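Local coordinates for protein deseasin MCP-01 (Pseudoalteromonas sp., PDB 3VV3) that probably hydrolyses proteins, collagen among them, as a bacterial serine protease of the subtilisin family, at residues A200-D208 / S236-V245; A34-V44 / A280-P288. All coordinates share one frame; numbering follows the deposited sequence.

Overall arrangement
Interactions 1 and 2 lie on opposite sides of the chain's centre, about 29 Å apart centre to centre, and both are partly buried. Interaction 1 lies at the C-terminal ends of strands 195-199 and 222-228, pairing the loops that leave them, and part of it meets the second subunit. Interaction 2, at the N-terminal end of strand 45-50 of the same parallel sheet, sets the loop entering that strand against the C-terminal part of helix 269-284, with no other chain touching it. Chemistry follows place: 200-208 and 236-245 bury 806 Å² through backbone bonds, a carboxylate clamp and an indole face, whereas 34-44 and 280-288 bury 409 Å², chiefly through aliphatic contacts around one pair of serine hydroxyls.

Interaction 1. Residues A200-D208 / S236-V245; sequences AGNDAVDND and SFSQWGLTSV
Asp208 grips the turn at Thr243 and Ser244 with both carboxylate oxygens. OD1 receives Ser244 OG at 2.6 Å, nearly along the C-O axis, and also Ser244 N. OD2 takes Thr243 N at 2.9 Å on its syn lone pair, while Thr243 OG1 reaches the same oxygen from above the carboxylate plane. Four donors thus fix the group's rotation; an alanine here would probably leave both hydroxyls and both amides of that turn without their acceptor and the turn less firmly tied to 200-208.

Two residues earlier, Asp206 CA makes a CH-pi contact over the indole of Trp240, 3.9 Å from the centroid of the five-membered ring and 22° off the normal, and the carboxylate plane is only 9° from the ring plane. The Trp240 side chain is folded between its backbone N and carbonyl carbon (chi1 65°), which brings the ring back beneath Val205 and Asp206. Lys312 makes a cation-pi contact with the indole.

Backbone bonds set this register: Asn207 N to Trp240 O at 2.7 Å and Trp240 N to Val205 O at 3.2 Å form a single bridge, and Gln239 N to Gly201 O at 2.9 Å adds a further tie. Behind them, Asn207 ND2 meets Ala200 O in the carbonyl plane, closing 200-208 on itself.

Asn202, whose OD1 is held by Thr269 N, matches by sequence the oxyanion-hole asparagine of subtilisins. The many directional bonds therefore imply a loop pair of defined shape beside the probable active site.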
loop_
_atom_site.group_PDB
_atom_site.type_symbol
_atom_site.label_atom_id
_atom_site.label_comp_id
_atom_site.label_asym_id
_atom_site.label_seq_id
_atom_site.Cartn_x
_atom_site.Cartn_y
_atom_site.Cartn_z
ATOM N N ALA A 200 5.276 1.543 -11.952
ATOM C CA ALA A 200 6.408 0.633 -12.110
ATOM C C ALA A 200 6.522 -0.401 -10.980
ATOM O O ALA A 200 7.156 -1.440 -11.157
ATOM C CB ALA A 200 7.720 1.411 -12.261
ATOM N N GLY A 201 5.915 -0.119 -9.830
ATOM C CA GLY A 201 5.978 -1.029 -8.695
ATOM C C GLY A 201 6.834 -0.511 -7.547
ATOM O O GLY A 201 7.702 0.331 -7.763
ATOM N N ASN A 202 6.619 -1.042 -6.337
ATOM C CA ASN A 202 7.262 -0.493 -5.138
ATOM C C ASN A 202 8.262 -1.421 -4.458
ATOM O O ASN A 202 8.484 -1.320 -3.250
ATOM C CB ASN A 202 6.217 -0.094 -4.103
ATOM C CG ASN A 202 5.204 0.880 -4.649
ATOM O OD1 ASN A 202 5.479 1.598 -5.597
ATOM N ND2 ASN A 202 4.020 0.905 -4.046
ATOM N N ASP A 203 8.874 -2.303 -5.230
ATOM C CA ASP A 203 9.760 -3.292 -4.640
ATOM C C ASP A 203 11.241 -3.018 -4.891
ATOM O O ASP A 203 12.083 -3.867 -4.620
ATOM C CB ASP A 203 9.385 -4.700 -5.110
ATOM C CG ASP A 203 9.949 -5.775 -4.201
ATOM O OD1 ASP A 203 9.611 -5.763 -2.997
ATOM O OD2 ASP A 203 10.740 -6.614 -4.682
ATOM N N ALA A 204 11.560 -1.831 -5.392
ATOM C CA ALA A 204 12.957 -1.395 -5.473
ATOM C C ALA A 204 13.874 -2.394 -6.181
ATOM O O ALA A 204 14.955 -2.725 -5.682
ATOM C CB ALA A 204 13.497 -1.063 -4.078
ATOM N N VAL A 205 13.444 -2.856 -7.351
ATOM C CA VAL A 205 14.263 -3.717 -8.196
ATOM C C VAL A 205 14.190 -3.285 -9.656
ATOM O O VAL A 205 13.346 -2.468 -10.037
ATOM C CB VAL A 205 13.853 -5.198 -8.094
ATOM C CG1 VAL A 205 14.112 -5.724 -6.677
ATOM C CG2 VAL A 205 12.396 -5.383 -8.504
ATOM N N ASP A 206 15.084 -3.855 -10.454
ATOM C CA ASP A 206 15.208 -3.562 -11.880
ATOM C C ASP A 206 14.198 -4.365 -12.698
ATOM O O ASP A 206 14.279 -5.594 -12.763
ATOM C CB ASP A 206 16.648 -3.884 -12.306
ATOM C CG ASP A 206 16.858 -3.816 -13.805
ATOM O OD1 ASP A 206 16.020 -3.221 -14.513
ATOM O OD2 ASP A 206 17.884 -4.364 -14.270
ATOM N N ASN A 207 13.241 -3.673 -13.317
ATOM C CA ASN A 207 12.172 -4.334 -14.061
ATOM C C ASN A 207 12.630 -4.926 -15.394
ATOM O O ASN A 207 11.920 -5.735 -15.989
ATOM C CB ASN A 207 10.988 -3.389 -14.294
ATOM C CG ASN A 207 10.190 -3.127 -13.031
ATOM O OD1 ASN A 207 10.461 -3.703 -11.980
ATOM N ND2 ASN A 207 9.181 -2.262 -13.137
ATOM N N ASP A 208 13.811 -4.523 -15.858
ATOM C CA ASP A 208 14.372 -5.130 -17.060
ATOM C C ASP A 208 14.776 -6.579 -16.780
ATOM O O ASP A 208 14.725 -7.421 -17.672
ATOM C CB ASP A 208 15.564 -4.327 -17.593
ATOM C CG ASP A 208 15.142 -3.045 -18.291
ATOM O OD1 ASP A 208 14.045 -2.530 -17.993
ATOM O OD2 ASP A 208 15.914 -2.545 -19.140
ATOM N N SER A 236 13.022 5.692 -2.685
ATOM C CA SER A 236 13.772 4.490 -2.315
ATOM C C SER A 236 13.045 3.187 -2.645
ATOM O O SER A 236 13.690 2.190 -2.958
ATOM C CB SER A 236 14.196 4.519 -0.844
ATOM O OG SER A 236 13.106 4.855 -0.013
ATOM N N PHE A 237 11.713 3.206 -2.582
ATOM C CA PHE A 237 10.905 2.027 -2.888
ATOM C C PHE A 237 10.698 1.765 -4.379
ATOM O O PHE A 237 10.261 0.683 -4.757
ATOM C CB PHE A 237 9.530 2.124 -2.206
ATOM C CG PHE A 237 8.769 3.380 -2.552
ATOM C CD1 PHE A 237 8.126 3.497 -3.773
ATOM C CD2 PHE A 237 8.699 4.436 -1.653
ATOM C CE1 PHE A 237 7.431 4.652 -4.109
ATOM C CE2 PHE A 237 7.992 5.611 -1.974
ATOM C CZ PHE A 237 7.360 5.715 -3.207
ATOM N N SER A 238 11.004 2.738 -5.231
ATOM C CA SER A 238 10.588 2.634 -6.633
ATOM C C SER A 238 11.316 1.557 -7.426
ATOM O O SER A 238 12.528 1.425 -7.343
ATOM C CB SER A 238 10.757 3.974 -7.359
ATOM O OG SER A 238 10.156 3.928 -8.656
ATOM N N GLN A 239 10.567 0.819 -8.231
ATOM C CA GLN A 239 11.181 -0.024 -9.247
ATOM C C GLN A 239 11.629 0.879 -10.403
ATOM O O GLN A 239 11.240 2.048 -10.474
ATOM C CB GLN A 239 10.204 -1.128 -9.690
ATOM C CG GLN A 239 10.143 -2.272 -8.658
ATOM C CD GLN A 239 8.964 -3.210 -8.830
ATOM O OE1 GLN A 239 8.820 -3.894 -9.854
ATOM N NE2 GLN A 239 8.123 -3.267 -7.814
ATOM N N TRP A 240 12.483 0.355 -11.273
ATOM C CA TRP A 240 13.000 1.131 -12.397
ATOM C C TRP A 240 13.231 0.165 -13.548
ATOM O O TRP A 240 12.937 -1.021 -13.429
ATOM C CB TRP A 240 14.303 1.853 -12.016
ATOM C CG TRP A 240 15.434 0.909 -11.714
ATOM C CD1 TRP A 240 16.352 0.412 -12.600
ATOM C CD2 TRP A 240 15.743 0.322 -10.444
ATOM N NE1 TRP A 240 17.220 -0.443 -11.955
ATOM C CE2 TRP A 240 16.868 -0.511 -10.631
ATOM C CE3 TRP A 240 15.187 0.429 -9.166
ATOM C CZ2 TRP A 240 17.440 -1.236 -9.585
ATOM C CZ3 TRP A 240 15.762 -0.297 -8.126
ATOM C CH2 TRP A 240 16.875 -1.113 -8.345
ATOM N N GLY A 241 13.731 0.666 -14.671
ATOM C CA GLY A 241 14.056 -0.199 -15.795
ATOM C C GLY A 241 14.529 0.623 -16.978
ATOM O O GLY A 241 13.772 1.421 -17.514
ATOM N N LEU A 242 15.780 0.431 -17.385
ATOM C CA LEU A 242 16.355 1.221 -18.477
ATOM C C LEU A 242 15.495 1.187 -19.745
ATOM O O LEU A 242 15.350 2.200 -20.436
ATOM C CB LEU A 242 17.788 0.756 -18.782
ATOM C CG LEU A 242 18.491 1.406 -19.972
ATOM C CD1 LEU A 242 18.672 2.906 -19.762
ATOM C CD2 LEU A 242 19.837 0.735 -20.199
ATOM N N THR A 243 14.907 0.033 -20.038
ATOM C CA THR A 243 14.066 -0.097 -21.223
ATOM C C THR A 243 12.589 -0.288 -20.880
ATOM O O THR A 243 11.717 -0.003 -21.708
ATOM C CB THR A 243 14.538 -1.248 -22.143
ATOM O OG1 THR A 243 14.377 -2.506 -21.474
ATOM C CG2 THR A 243 16.010 -1.066 -22.533
ATOM N N SER A 244 12.308 -0.751 -19.663
ATOM C CA SER A 244 10.939 -1.127 -19.296
ATOM C C SER A 244 10.198 -0.078 -18.459
ATOM O O SER A 244 8.995 -0.210 -18.211
ATOM C CB SER A 244 10.926 -2.480 -18.573
ATOM O OG SER A 244 11.547 -2.382 -17.305
ATOM N N VAL A 245 10.910 0.952 -18.009
ATOM C CA VAL A 245 10.268 2.083 -17.338
ATOM C C VAL A 245 10.671 3.365 -18.068
ATOM O O VAL A 245 11.819 3.510 -18.489
ATOM C CB VAL A 245 10.639 2.147 -15.834
ATOM C CG1 VAL A 245 9.936 3.331 -15.148
ATOM C CG2 VAL A 245 10.265 0.835 -15.146
HETATM O O HOH W 1 17.624 -1.405 -16.031
HETATM O O HOH W 2 8.154 -1.865 -16.111
#

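Interaction 2. Residues A34-V44 / A280-P288; sequences AWSISTGSRDV and AALVLSVNP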
loop_
_atom_site.group_PDB
_atom_site.type_symbol
_atom_site.label_atom_id
_atom_site.label_comp_id
_atom_site.label_asym_id
_atom_site.label_seq_id
_atom_site.Cartn_x
_atom_site.Cartn_y
_atom_site.Cartn_z
ATOM N N ALA A 34 2.286 25.814 -15.171
ATOM C CA ALA A 34 1.468 25.211 -16.218
ATOM C C ALA A 34 0.054 25.782 -16.210
ATOM O O ALA A 34 -0.560 25.975 -17.265
ATOM C CB ALA A 34 1.430 23.677 -16.068
ATOM N N TRP A 35 -0.459 26.060 -15.018
ATOM C CA TRP A 35 -1.829 26.545 -14.892
ATOM C C TRP A 35 -2.038 27.931 -15.499
ATOM O O TRP A 35 -3.170 28.357 -15.681
ATOM C CB TRP A 35 -2.290 26.517 -13.434
ATOM C CG TRP A 35 -2.420 25.120 -12.897
ATOM C CD1 TRP A 35 -2.664 23.983 -13.621
ATOM C CD2 TRP A 35 -2.326 24.712 -11.527
ATOM N NE1 TRP A 35 -2.719 22.893 -12.782
ATOM C CE2 TRP A 35 -2.516 23.313 -11.494
ATOM C CE3 TRP A 35 -2.090 25.391 -10.324
ATOM C CZ2 TRP A 35 -2.491 22.586 -10.309
ATOM C CZ3 TRP A 35 -2.065 24.670 -9.150
ATOM C CH2 TRP A 35 -2.262 23.273 -9.149
ATOM N N SER A 36 -0.957 28.626 -15.821
ATOM C CA SER A 36 -1.088 29.910 -16.507
ATOM C C SER A 36 -1.503 29.681 -17.960
ATOM O O SER A 36 -2.039 30.576 -18.616
ATOM C CB SER A 36 0.221 30.709 -16.430
ATOM O OG SER A 36 1.239 30.115 -17.215
ATOM N N ILE A 37 -1.263 28.467 -18.448
ATOM C CA ILE A 37 -1.622 28.079 -19.807
ATOM C C ILE A 37 -2.979 27.381 -19.825
ATOM O O ILE A 37 -3.844 27.708 -20.633
ATOM C CB ILE A 37 -0.559 27.144 -20.416
ATOM C CG1 ILE A 37 0.808 27.840 -20.465
ATOM C CG2 ILE A 37 -0.981 26.649 -21.804
ATOM C CD1 ILE A 37 1.961 26.908 -20.823
ATOM N N SER A 38 -3.157 26.412 -18.928
ATOM C CA SER A 38 -4.414 25.685 -18.831
ATOM C C SER A 38 -4.588 25.101 -17.438
ATOM O O SER A 38 -3.619 24.638 -16.833
ATOM C CB SER A 38 -4.459 24.549 -19.854
ATOM O OG SER A 38 -5.721 23.899 -19.829
ATOM N N THR A 39 -5.821 25.129 -16.944
ATOM C CA THR A 39 -6.180 24.416 -15.722
ATOM C C THR A 39 -7.083 23.221 -16.032
ATOM O O THR A 39 -7.633 22.595 -15.129
ATOM C CB THR A 39 -6.833 25.333 -14.665
ATOM O OG1 THR A 39 -7.872 26.120 -15.264
ATOM C CG2 THR A 39 -5.785 26.257 -14.055
ATOM N N GLY A 40 -7.229 22.914 -17.319
ATOM C CA GLY A 40 -7.888 21.688 -17.740
ATOM C C GLY A 40 -9.313 21.888 -18.213
ATOM O O GLY A 40 -9.893 22.959 -18.044
ATOM N N SER A 41 -9.887 20.845 -18.801
ATOM C CA SER A 41 -11.264 20.921 -19.265
ATOM C C SER A 41 -12.084 19.707 -18.861
ATOM O O SER A 41 -11.609 18.574 -18.964
ATOM C CB SER A 41 -11.300 21.063 -20.783
ATOM O OG SER A 41 -12.642 21.049 -21.238
ATOM N N ARG A 42 -13.324 19.946 -18.430
ATOM C CA ARG A 42 -14.267 18.861 -18.171
ATOM C C ARG A 42 -14.490 18.026 -19.432
ATOM O O ARG A 42 -14.959 16.896 -19.358
ATOM C CB ARG A 42 -15.612 19.410 -17.675
ATOM C CG ARG A 42 -15.652 19.786 -16.200
ATOM C CD ARG A 42 -16.106 18.614 -15.346
ATOM N NE ARG A 42 -17.298 17.955 -15.883
ATOM C CZ ARG A 42 -17.933 16.951 -15.279
ATOM N NH1 ARG A 42 -17.499 16.504 -14.110
ATOM N NH2 ARG A 42 -19.005 16.396 -15.836
ATOM N N ASP A 43 -14.171 18.587 -20.594
ATOM C CA ASP A 43 -14.336 17.848 -21.844
ATOM C C ASP A 43 -13.291 16.756 -22.047
ATOM O O ASP A 43 -13.461 15.887 -22.905
ATOM C CB ASP A 43 -14.327 18.789 -23.043
ATOM C CG ASP A 43 -15.682 19.417 -23.287
ATOM O OD1 ASP A 43 -16.681 18.940 -22.704
ATOM O OD2 ASP A 43 -15.748 20.370 -24.075
ATOM N N VAL A 44 -12.217 16.806 -21.261
ATOM C CA VAL A 44 -11.200 15.753 -21.288
ATOM C C VAL A 44 -11.564 14.688 -20.263
ATOM O O VAL A 44 -11.784 14.998 -19.099
ATOM C CB VAL A 44 -9.797 16.324 -20.966
ATOM C CG1 VAL A 44 -8.760 15.199 -20.879
ATOM C CG2 VAL A 44 -9.380 17.340 -22.015
ATOM N N ALA A 280 -1.100 14.202 -18.707
ATOM C CA ALA A 280 -1.542 13.835 -20.047
ATOM C C ALA A 280 -2.875 14.504 -20.350
ATOM O O ALA A 280 -3.062 15.070 -21.434
ATOM C CB ALA A 280 -1.656 12.312 -20.197
ATOM N N ALA A 281 -3.803 14.435 -19.400
ATOM C CA ALA A 281 -5.111 15.071 -19.577
ATOM C C ALA A 281 -4.977 16.585 -19.749
ATOM O O ALA A 281 -5.680 17.187 -20.565
ATOM C CB ALA A 281 -6.036 14.741 -18.417
ATOM N N LEU A 282 -4.081 17.200 -18.978
ATOM C CA LEU A 282 -3.862 18.645 -19.093
ATOM C C LEU A 282 -3.319 19.020 -20.473
ATOM O O LEU A 282 -3.764 20.001 -21.085
ATOM C CB LEU A 282 -2.930 19.159 -17.981
ATOM C CG LEU A 282 -2.949 20.684 -17.789
ATOM C CD1 LEU A 282 -4.373 21.143 -17.487
ATOM C CD2 LEU A 282 -2.020 21.106 -16.663
ATOM N N VAL A 283 -2.374 18.231 -20.971
ATOM C CA VAL A 283 -1.836 18.427 -22.314
ATOM C C VAL A 283 -2.958 18.356 -23.359
ATOM O O VAL A 283 -3.016 19.167 -24.279
ATOM C CB VAL A 283 -0.747 17.382 -22.650
ATOM C CG1 VAL A 283 -0.416 17.408 -24.135
ATOM C CG2 VAL A 283 0.518 17.620 -21.807
ATOM N N LEU A 284 -3.855 17.387 -23.204
ATOM C CA LEU A 284 -4.929 17.197 -24.178
ATOM C C LEU A 284 -5.975 18.308 -24.092
ATOM O O LEU A 284 -6.842 18.419 -24.962
ATOM C CB LEU A 284 -5.581 15.829 -23.994
ATOM C CG LEU A 284 -4.734 14.629 -24.422
ATOM C CD1 LEU A 284 -5.375 13.322 -23.934
ATOM C CD2 LEU A 284 -4.572 14.613 -25.933
ATOM N N SER A 285 -5.903 19.132 -23.049
ATOM C CA SER A 285 -6.791 20.299 -22.974
ATOM C C SER A 285 -6.208 21.447 -23.796
ATOM O O SER A 285 -6.904 22.422 -24.099
ATOM C CB SER A 285 -7.037 20.743 -21.525
ATOM O OG SER A 285 -5.915 21.448 -21.008
ATOM N N VAL A 286 -4.935 21.319 -24.156
ATOM C CA VAL A 286 -4.220 22.341 -24.933
ATOM C C VAL A 286 -4.036 21.922 -26.401
ATOM O O VAL A 286 -4.150 22.739 -27.320
ATOM C CB VAL A 286 -2.844 22.659 -24.283
ATOM C CG1 VAL A 286 -1.992 23.530 -25.191
ATOM C CG2 VAL A 286 -3.034 23.327 -22.915
ATOM N N ASN A 287 -3.753 20.642 -26.620
ATOM C CA ASN A 287 -3.539 20.129 -27.973
ATOM C C ASN A 287 -4.137 18.739 -28.149
ATOM O O ASN A 287 -3.472 17.731 -27.907
ATOM C CB ASN A 287 -2.046 20.122 -28.333
ATOM C CG ASN A 287 -1.791 19.765 -29.803
ATOM O OD1 ASN A 287 -2.706 19.390 -30.535
ATOM N ND2 ASN A 287 -0.540 19.885 -30.234
ATOM N N PRO A 288 -5.403 18.683 -28.585
ATOM C CA PRO A 288 -6.108 17.414 -28.783
ATOM C C PRO A 288 -5.653 16.667 -30.033
ATOM O O PRO A 288 -6.093 15.541 -30.244
ATOM C CB PRO A 288 -7.562 17.858 -28.957
ATOM C CG PRO A 288 -7.452 19.227 -29.553
ATOM C CD PRO A 288 -6.261 19.845 -28.871
HETATM O O HOH W 3 -7.862 18.575 -18.782
#
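Leu282 meets the indole of Trp35 at its edge, near the ring plane, with CD2 lying 4.2 Å from CD1 of Trp35; Ser38 O also lies at the edge, in plane. Neither face is used by 280-288. His128 pairs with the ring in an edge-to-face stack, and Trp35 NE1 is bonded to Val126 O.

The other methyl of Leu282, CD1, presses against the backbone at Gly40, 3.4 Å from its N. With CG anti to the backbone N (chi1 -164°), the leucine reaches across to this loop. Gly40 has phi 102° and psi 170°, where a CB would jam against the preceding carbonyl.

Beside it, Ser38 OG and Ser285 OG are 2.7 Å apart. Each is anchored on its own side: Gly40 N donates to Ser38 OG in an ST turn, and Ser285 OG donates to Leu282 O at 2.6 Å, on a lone pair in the carbonyl plane. The pair is flanked by Val286, whose CG2 touches Ser38 CB at 3.6 Å. Further along, Val44 puts CG1 3.7 Å from Ala281 CB.

The loop thus runs along the C-terminal part of the helix that includes residues 280-284 before entering strand 45-50. Helix 321-327 packs on Ala34, Ile37 and Leu282, while Leu284 extends the contact to helix 292-301 and strand 166-171 of the central sheet.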